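Local coordinates for putative oxidoreductase (Gluconobacter oxydans, PDB 3WJ7), which belongs to the short-chain dehydrogenase/reductase family and probably carries out nicotinamide-coenzyme-dependent oxidoreduction, possibly on aldehydes, at residues 114-127 and 171-183. Numbering follows the deposited sequence.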
ATOM      1  N   LEU A 114       4.783  15.497  26.395  1.00 42.14           N
ATOM      2  CA  LEU A 114       6.031  15.481  27.104  1.00 45.98           C
ATOM      3  C   LEU A 114       6.504  16.914  27.199  1.00 46.36           C
ATOM      4  O   LEU A 114       6.744  17.418  28.298  1.00 45.71           O
ATOM      5  CB  LEU A 114       7.040  14.630  26.334  1.00 46.94           C
ATOM      6  CG  LEU A 114       8.373  14.311  26.983  1.00 47.49           C
ATOM      7  CD1 LEU A 114       8.137  13.599  28.299  1.00 51.59           C
ATOM      8  CD2 LEU A 114       9.192  13.434  26.065  1.00 50.37           C
ATOM      9  N   GLU A 115       6.608  17.557  26.036  1.00 45.75           N
ATOM     10  CA  GLU A 115       6.956  18.964  25.940  1.00 46.06           C
ATOM     11  C   GLU A 115       6.053  19.916  26.748  1.00 47.26           C
ATOM     12  O   GLU A 115       6.565  20.847  27.365  1.00 53.26           O
ATOM     13  CB  GLU A 115       7.031  19.390  24.486  1.00 44.66           C
ATOM     14  CG  GLU A 115       8.337  18.952  23.860  1.00 49.22           C
ATOM     15  CD  GLU A 115       8.239  18.492  22.395  1.00 52.59           C
ATOM     16  OE1 GLU A 115       7.350  18.974  21.649  1.00 54.61           O
ATOM     17  OE2 GLU A 115       9.071  17.629  22.001  1.00 48.24           O
ATOM     18  N   ALA A 116       4.737  19.691  26.783  1.00 44.55           N
ATOM     19  CA  ALA A 116       3.841  20.561  27.572  1.00 42.32           C
ATOM     20  C   ALA A 116       3.931  20.257  29.082  1.00 46.53           C
ATOM     21  O   ALA A 116       3.337  20.943  29.906  1.00 46.65           O
ATOM     22  CB  ALA A 116       2.413  20.421  27.093  1.00 38.63           C
ATOM     23  N   GLY A 117       4.669  19.215  29.446  1.00 48.33           N
ATOM     24  CA  GLY A 117       4.779  18.832  30.841  1.00 46.49           C
ATOM     25  C   GLY A 117       3.570  18.116  31.418  1.00 47.93           C
ATOM     26  O   GLY A 117       3.386  18.150  32.620  1.00 45.25           O
ATOM     27  N   VAL A 118       2.756  17.445  30.579  1.00 49.04           N
ATOM     28  CA  VAL A 118       1.678  16.543  31.068  1.00 46.12           C
ATOM     29  C   VAL A 118       2.250  15.535  32.050  1.00 45.04           C
ATOM     30  O   VAL A 118       3.300  14.983  31.791  1.00 47.11           O
ATOM     31  CB  VAL A 118       0.957  15.803  29.898  1.00 49.32           C
ATOM     32  CG1 VAL A 118       0.126  14.615  30.406  1.00 46.39           C
ATOM     33  CG2 VAL A 118       0.094  16.774  29.086  1.00 42.74           C
ATOM     34  N   GLU A 119       1.567  15.299  33.164  1.00 48.03           N
ATOM     35  CA  GLU A 119       2.110  14.484  34.251  1.00 53.64           C
ATOM     36  C   GLU A 119       1.837  13.020  34.036  1.00 50.52           C
ATOM     37  O   GLU A 119       2.629  12.171  34.444  1.00 46.17           O
ATOM     38  CB  GLU A 119       1.485  14.868  35.608  1.00 63.79           C
ATOM     39  CG  GLU A 119       2.018  16.159  36.222  1.00 76.76           C
ATOM     40  CD  GLU A 119       1.145  16.694  37.363  1.00 84.92           C
ATOM     41  OE1 GLU A 119       0.752  15.902  38.261  1.00 88.93           O
ATOM     42  OE2 GLU A 119       0.860  17.920  37.366  1.00 79.56           O
ATOM     43  N   LYS A 120       0.671  12.724  33.475  1.00 47.64           N
ATOM     44  CA  LYS A 120       0.299  11.337  33.247  1.00 47.89           C
ATOM     45  C   LYS A 120      -0.461  11.119  31.935  1.00 44.00           C
ATOM     46  O   LYS A 120      -1.363  11.897  31.588  1.00 41.41           O
ATOM     47  CB  LYS A 120      -0.460  10.757  34.435  1.00 51.58           C
ATOM     48  CG  LYS A 120      -0.249   9.252  34.544  1.00 56.19           C
ATOM     49  CD  LYS A 120      -0.646   8.732  35.923  1.00 61.45           C
ATOM     50  CE  LYS A 120       0.547   8.680  36.879  1.00 56.92           C
ATOM     51  NZ  LYS A 120       0.202   7.756  37.976  1.00 58.58           N
ATOM     52  N   ILE A 121      -0.068  10.057  31.223  1.00 37.15           N
ATOM     53  CA  ILE A 121      -0.610   9.740  29.929  1.00 32.02           C
ATOM     54  C   ILE A 121      -1.150   8.343  30.013  1.00 31.41           C
ATOM     55  O   ILE A 121      -0.479   7.425  30.486  1.00 32.93           O
ATOM     56  CB  ILE A 121       0.491   9.840  28.850  1.00 31.47           C
ATOM     57  CG1 ILE A 121       0.904  11.287  28.709  1.00 29.40           C
ATOM     58  CG2 ILE A 121      -0.008   9.358  27.483  1.00 30.66           C
ATOM     59  CD1 ILE A 121       2.237  11.472  28.028  1.00 31.74           C
ATOM     60  N   ILE A 122      -2.385   8.164  29.593  1.00 31.23           N
ATOM     61  CA  ILE A 122      -2.889   6.814  29.438  1.00 30.94           C
ATOM     62  C   ILE A 122      -3.093   6.560  27.963  1.00 34.74           C
ATOM     63  O   ILE A 122      -3.865   7.273  27.277  1.00 33.87           O
ATOM     64  CB  ILE A 122      -4.201   6.642  30.156  1.00 32.65           C
ATOM     65  CG1 ILE A 122      -3.967   6.717  31.658  1.00 33.48           C
ATOM     66  CG2 ILE A 122      -4.891   5.315  29.790  1.00 31.26           C
ATOM     67  CD1 ILE A 122      -5.313   7.046  32.198  1.00 35.25           C
ATOM     68  N   TYR A 123      -2.378   5.554  27.470  1.00 35.01           N
ATOM     69  CA  TYR A 123      -2.409   5.234  26.087  1.00 34.14           C
ATOM     70  C   TYR A 123      -3.316   4.040  25.829  1.00 36.40           C
ATOM     71  O   TYR A 123      -3.112   2.931  26.395  1.00 35.80           O
ATOM     72  CB  TYR A 123      -1.013   4.939  25.579  1.00 34.63           C
ATOM     73  CG  TYR A 123      -1.064   4.517  24.132  1.00 34.63           C
ATOM     74  CD1 TYR A 123      -1.634   5.343  23.175  1.00 35.01           C
ATOM     75  CD2 TYR A 123      -0.630   3.274  23.745  1.00 34.28           C
ATOM     76  CE1 TYR A 123      -1.713   4.969  21.849  1.00 34.93           C
ATOM     77  CE2 TYR A 123      -0.695   2.879  22.424  1.00 35.25           C
ATOM     78  CZ  TYR A 123      -1.238   3.738  21.490  1.00 35.65           C
ATOM     79  OH  TYR A 123      -1.300   3.355  20.208  1.00 35.50           O
ATOM     80  N   CYS A 124      -4.310   4.258  24.960  1.00 35.77           N
ATOM     81  CA  CYS A 124      -5.207   3.188  24.583  1.00 31.17           C
ATOM     82  C   CYS A 124      -4.641   2.435  23.436  1.00 29.99           C
ATOM     83  O   CYS A 124      -4.461   2.972  22.355  1.00 32.42           O
ATOM     84  CB  CYS A 124      -6.589   3.691  24.264  1.00 32.46           C
ATOM     85  SG  CYS A 124      -7.826   2.341  24.342  1.00 43.00           S
ATOM     86  N   SER A 125      -4.328   1.170  23.652  1.00 29.40           N
ATOM     87  CA  SER A 125      -3.739   0.380  22.581  1.00 27.46           C
ATOM     88  C   SER A 125      -4.678  -0.764  22.335  1.00 28.30           C
ATOM     89  O   SER A 125      -5.866  -0.548  22.337  1.00 30.79           O
ATOM     90  CB  SER A 125      -2.374  -0.069  23.020  1.00 28.64           C
ATOM     91  OG  SER A 125      -1.897  -1.186  22.337  1.00 30.78           O
ATOM     92  N   SER A 126      -4.236  -1.995  22.158  1.00 28.77           N
ATOM     93  CA  SER A 126      -5.246  -3.013  21.900  1.00 29.00           C
ATOM     94  C   SER A 126      -4.625  -4.356  22.001  1.00 29.32           C
ATOM     95  O   SER A 126      -3.396  -4.481  21.884  1.00 28.86           O
ATOM     96  CB  SER A 126      -5.864  -2.805  20.515  1.00 29.59           C
ATOM     97  OG  SER A 126      -6.330  -4.015  19.969  1.00 32.64           O
ATOM     98  N   VAL A 127      -5.450  -5.381  22.216  1.00 29.60           N
ATOM     99  CA  VAL A 127      -4.889  -6.735  22.163  1.00 31.35           C
ATOM    100  C   VAL A 127      -4.265  -7.040  20.788  1.00 33.23           C
ATOM    101  O   VAL A 127      -3.445  -7.972  20.683  1.00 37.47           O
ATOM    102  CB  VAL A 127      -5.884  -7.841  22.553  1.00 29.56           C
ATOM    103  CG1 VAL A 127      -6.278  -7.688  24.005  1.00 29.04           C
ATOM    104  CG2 VAL A 127      -7.099  -7.871  21.615  1.00 27.21           C
ATOM    105  N   GLU A 171      13.231   5.611  26.556  1.00 55.71           N
ATOM    106  CA  GLU A 171      14.276   6.519  26.148  1.00 61.08           C
ATOM    107  C   GLU A 171      14.100   7.939  26.665  1.00 57.94           C
ATOM    108  O   GLU A 171      15.062   8.684  26.754  1.00 60.28           O
ATOM    109  CB  GLU A 171      14.433   6.525  24.623  1.00 57.86           C
ATOM    110  CG  GLU A 171      15.049   5.256  24.061  1.00 66.33           C
ATOM    111  CD  GLU A 171      15.067   5.255  22.536  1.00 82.49           C
ATOM    112  OE1 GLU A 171      14.408   6.136  21.911  1.00 90.17           O
ATOM    113  OE2 GLU A 171      15.730   4.365  21.951  1.00 86.13           O
ATOM    114  N   LYS A 172      12.879   8.329  26.985  1.00 56.42           N
ATOM    115  CA  LYS A 172      12.615   9.735  27.253  1.00 52.07           C
ATOM    116  C   LYS A 172      11.726   9.897  28.467  1.00 51.38           C
ATOM    117  O   LYS A 172      11.240  10.992  28.728  1.00 50.96           O
ATOM    118  CB  LYS A 172      12.028  10.445  26.022  1.00 50.54           C
ATOM    119  CG  LYS A 172      12.904  10.321  24.787  1.00 51.37           C
ATOM    120  CD  LYS A 172      12.548  11.347  23.736  1.00 52.41           C
ATOM    121  CE  LYS A 172      13.741  11.597  22.822  1.00 59.36           C
ATOM    122  NZ  LYS A 172      13.478  12.685  21.829  1.00 60.65           N
ATOM    123  N   ASN A 173      11.516   8.814  29.211  1.00 51.99           N
ATOM    124  CA  ASN A 173      10.745   8.894  30.474  1.00 56.64           C
ATOM    125  C   ASN A 173       9.347   9.537  30.338  1.00 52.02           C
ATOM    126  O   ASN A 173       8.887  10.287  31.215  1.00 54.23           O
ATOM    127  CB  ASN A 173      11.589   9.560  31.563  1.00 60.25           C
ATOM    128  CG  ASN A 173      13.014   9.018  31.576  1.00 71.18           C
ATOM    129  OD1 ASN A 173      13.269   7.910  32.071  1.00 67.36           O
ATOM    130  ND2 ASN A 173      13.941   9.771  30.974  1.00 66.71           N
ATOM    131  N   LEU A 174       8.696   9.214  29.218  1.00 44.98           N
ATOM    132  CA  LEU A 174       7.264   9.453  28.996  1.00 41.12           C
ATOM    133  C   LEU A 174       6.374   8.840  30.139  1.00 39.12           C
ATOM    134  O   LEU A 174       6.449   7.674  30.464  1.00 38.37           O
ATOM    135  CB  LEU A 174       6.873   8.933  27.608  1.00 35.08           C
ATOM    136  CG  LEU A 174       5.462   9.305  27.166  1.00 33.95           C
ATOM    137  CD1 LEU A 174       5.400  10.686  26.527  1.00 29.97           C
ATOM    138  CD2 LEU A 174       4.870   8.232  26.260  1.00 30.34           C
ATOM    139  N   PRO A 175       5.564   9.654  30.790  1.00 39.16           N
ATOM    140  CA  PRO A 175       4.940   9.045  31.957  1.00 39.19           C
ATOM    141  C   PRO A 175       3.660   8.310  31.558  1.00 39.09           C
ATOM    142  O   PRO A 175       2.563   8.654  32.020  1.00 40.19           O
ATOM    143  CB  PRO A 175       4.644  10.255  32.833  1.00 36.18           C
ATOM    144  CG  PRO A 175       4.435  11.364  31.854  1.00 36.53           C
ATOM    145  CD  PRO A 175       5.451  11.124  30.790  1.00 38.45           C
ATOM    146  N   ALA A 176       3.804   7.333  30.670  1.00 39.07           N
ATOM    147  CA  ALA A 176       2.642   6.640  30.074  1.00 37.43           C
ATOM    148  C   ALA A 176       2.360   5.264  30.673  1.00 38.32           C
ATOM    149  O   ALA A 176       3.282   4.485  31.007  1.00 40.13           O
ATOM    150  CB  ALA A 176       2.778   6.544  28.548  1.00 34.37           C
ATOM    151  N   ILE A 177       1.072   4.997  30.831  1.00 36.66           N
ATOM    152  CA  ILE A 177       0.556   3.709  31.224  1.00 34.28           C
ATOM    153  C   ILE A 177      -0.248   3.222  30.031  1.00 34.29           C
ATOM    154  O   ILE A 177      -1.042   3.989  29.471  1.00 33.23           O
ATOM    155  CB  ILE A 177      -0.398   3.899  32.406  1.00 33.07           C
ATOM    156  CG1 ILE A 177       0.382   4.322  33.660  1.00 33.02           C
ATOM    157  CG2 ILE A 177      -1.304   2.691  32.582  1.00 32.45           C
ATOM    158  CD1 ILE A 177      -0.453   4.849  34.835  1.00 28.82           C
ATOM    159  N   ILE A 178      -0.061   1.953  29.649  1.00 37.10           N
ATOM    160  CA  ILE A 178      -0.748   1.359  28.496  1.00 33.65           C
ATOM    161  C   ILE A 178      -1.867   0.380  28.863  1.00 35.55           C
ATOM    162  O   ILE A 178      -1.709  -0.542  29.677  1.00 37.21           O
ATOM    163  CB  ILE A 178       0.223   0.597  27.578  1.00 34.22           C
ATOM    164  CG1 ILE A 178       1.409   1.479  27.228  1.00 34.23           C
ATOM    165  CG2 ILE A 178      -0.507   0.050  26.325  1.00 33.21           C
ATOM    166  CD1 ILE A 178       2.476   0.760  26.409  1.00 38.03           C
ATOM    167  N   VAL A 179      -2.958   0.531  28.132  1.00 34.23           N
ATOM    168  CA  VAL A 179      -4.148  -0.257  28.243  1.00 32.05           C
ATOM    169  C   VAL A 179      -4.359  -0.944  26.857  1.00 34.81           C
ATOM    170  O   VAL A 179      -4.089  -0.353  25.795  1.00 38.11           O
ATOM    171  CB  VAL A 179      -5.203   0.764  28.691  1.00 32.38           C
ATOM    172  CG1 VAL A 179      -6.494   0.746  27.916  1.00 30.60           C
ATOM    173  CG2 VAL A 179      -5.366   0.764  30.224  1.00 33.64           C
ATOM    174  N   ASN A 180      -4.767  -2.204  26.878  1.00 35.65           N
ATOM    175  CA  ASN A 180      -5.009  -3.028  25.707  1.00 35.08           C
ATOM    176  C   ASN A 180      -6.440  -3.628  25.786  1.00 35.70           C
ATOM    177  O   ASN A 180      -6.635  -4.743  26.254  1.00 36.57           O
ATOM    178  CB  ASN A 180      -3.983  -4.167  25.652  1.00 38.65           C
ATOM    179  CG  ASN A 180      -2.529  -3.679  25.626  1.00 42.30           C
ATOM    180  OD1 ASN A 180      -1.884  -3.674  24.563  1.00 44.87           O
ATOM    181  ND2 ASN A 180      -1.995  -3.299  26.786  1.00 38.41           N
ATOM    182  N   PRO A 181      -7.455  -2.884  25.351  1.00 36.60           N
ATOM    183  CA  PRO A 181      -8.817  -3.424  25.273  1.00 38.57           C
ATOM    184  C   PRO A 181      -8.912  -4.585  24.272  1.00 37.81           C
ATOM    185  O   PRO A 181      -8.149  -4.624  23.317  1.00 36.20           O
ATOM    186  CB  PRO A 181      -9.625  -2.268  24.699  1.00 40.44           C
ATOM    187  CG  PRO A 181      -8.750  -1.054  24.786  1.00 41.14           C
ATOM    188  CD  PRO A 181      -7.346  -1.542  24.764  1.00 39.29           C
ATOM    189  N   SER A 182      -9.804  -5.540  24.525  1.00 37.61           N
ATOM    190  CA  SER A 182     -10.096  -6.586  23.565  1.00 36.01           C
ATOM    191  C   SER A 182     -11.122  -6.001  22.591  1.00 35.11           C
ATOM    192  O   SER A 182     -11.010  -4.848  22.186  1.00 40.42           O
ATOM    193  CB  SER A 182     -10.636  -7.840  24.265  1.00 36.93           C
ATOM    194  OG  SER A 182     -11.840  -7.573  24.986  1.00 39.82           O
ATOM    195  N   THR A 183     -12.142  -6.755  22.226  1.00 32.74           N
ATOM    196  CA  THR A 183     -13.092  -6.238  21.267  1.00 30.85           C
ATOM    197  C   THR A 183     -14.401  -5.767  21.892  1.00 31.32           C
ATOM    198  O   THR A 183     -15.189  -6.558  22.365  1.00 31.03           O
ATOM    199  CB  THR A 183     -13.213  -7.112  19.976  1.00 32.22           C
ATOM    200  OG1 THR A 183     -14.589  -7.291  19.584  1.00 33.18           O
ATOM    201  CG2 THR A 183     -12.475  -8.412  20.070  1.00 28.63           C
TER
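Ile121 to Cys124 pair in parallel with Ala176 to Val179 through backbone hydrogen bonds, and the strand axes run 22° apart. This is the interior of a Rossmann-fold sheet, with strand 78-83 on the other side of strand 120-124. Ile177 sits between two rungs: its N donates to Ile121 O at 2.9 Å, and its O accepts from Tyr123 N. Past the end of strand 120-124, Val127 N bonds to Pro181 O at 3.0 Å.

On the face turned to helix 153-172, Ile121 CD1 meets Leu174 CD1 at 3.6 Å, the two side chains crossing nearly at right angles. Tyr123 and Ile178 run alongside each other in the same direction, with Tyr123 CD2 4.1 Å from Ile178 CG2. The Tyr123 ring also meets His83.

The two methyls of Val127 reach different residues. Its CG1 is 3.7 Å from Asn180 O, and its CG2 is 3.8 Å from Ser182 CA. Replacing Val127 by an alanine removes both methyls, which would probably leave a gap beside Asn180 O and Ser182 CA.

On the opposite face, Cys124 SG lies anti to its own N (chi1 -161°). That places it 3.5 Å from Pro181 CG, with a bound mercury ion about 3 Å from the cysteine side chain.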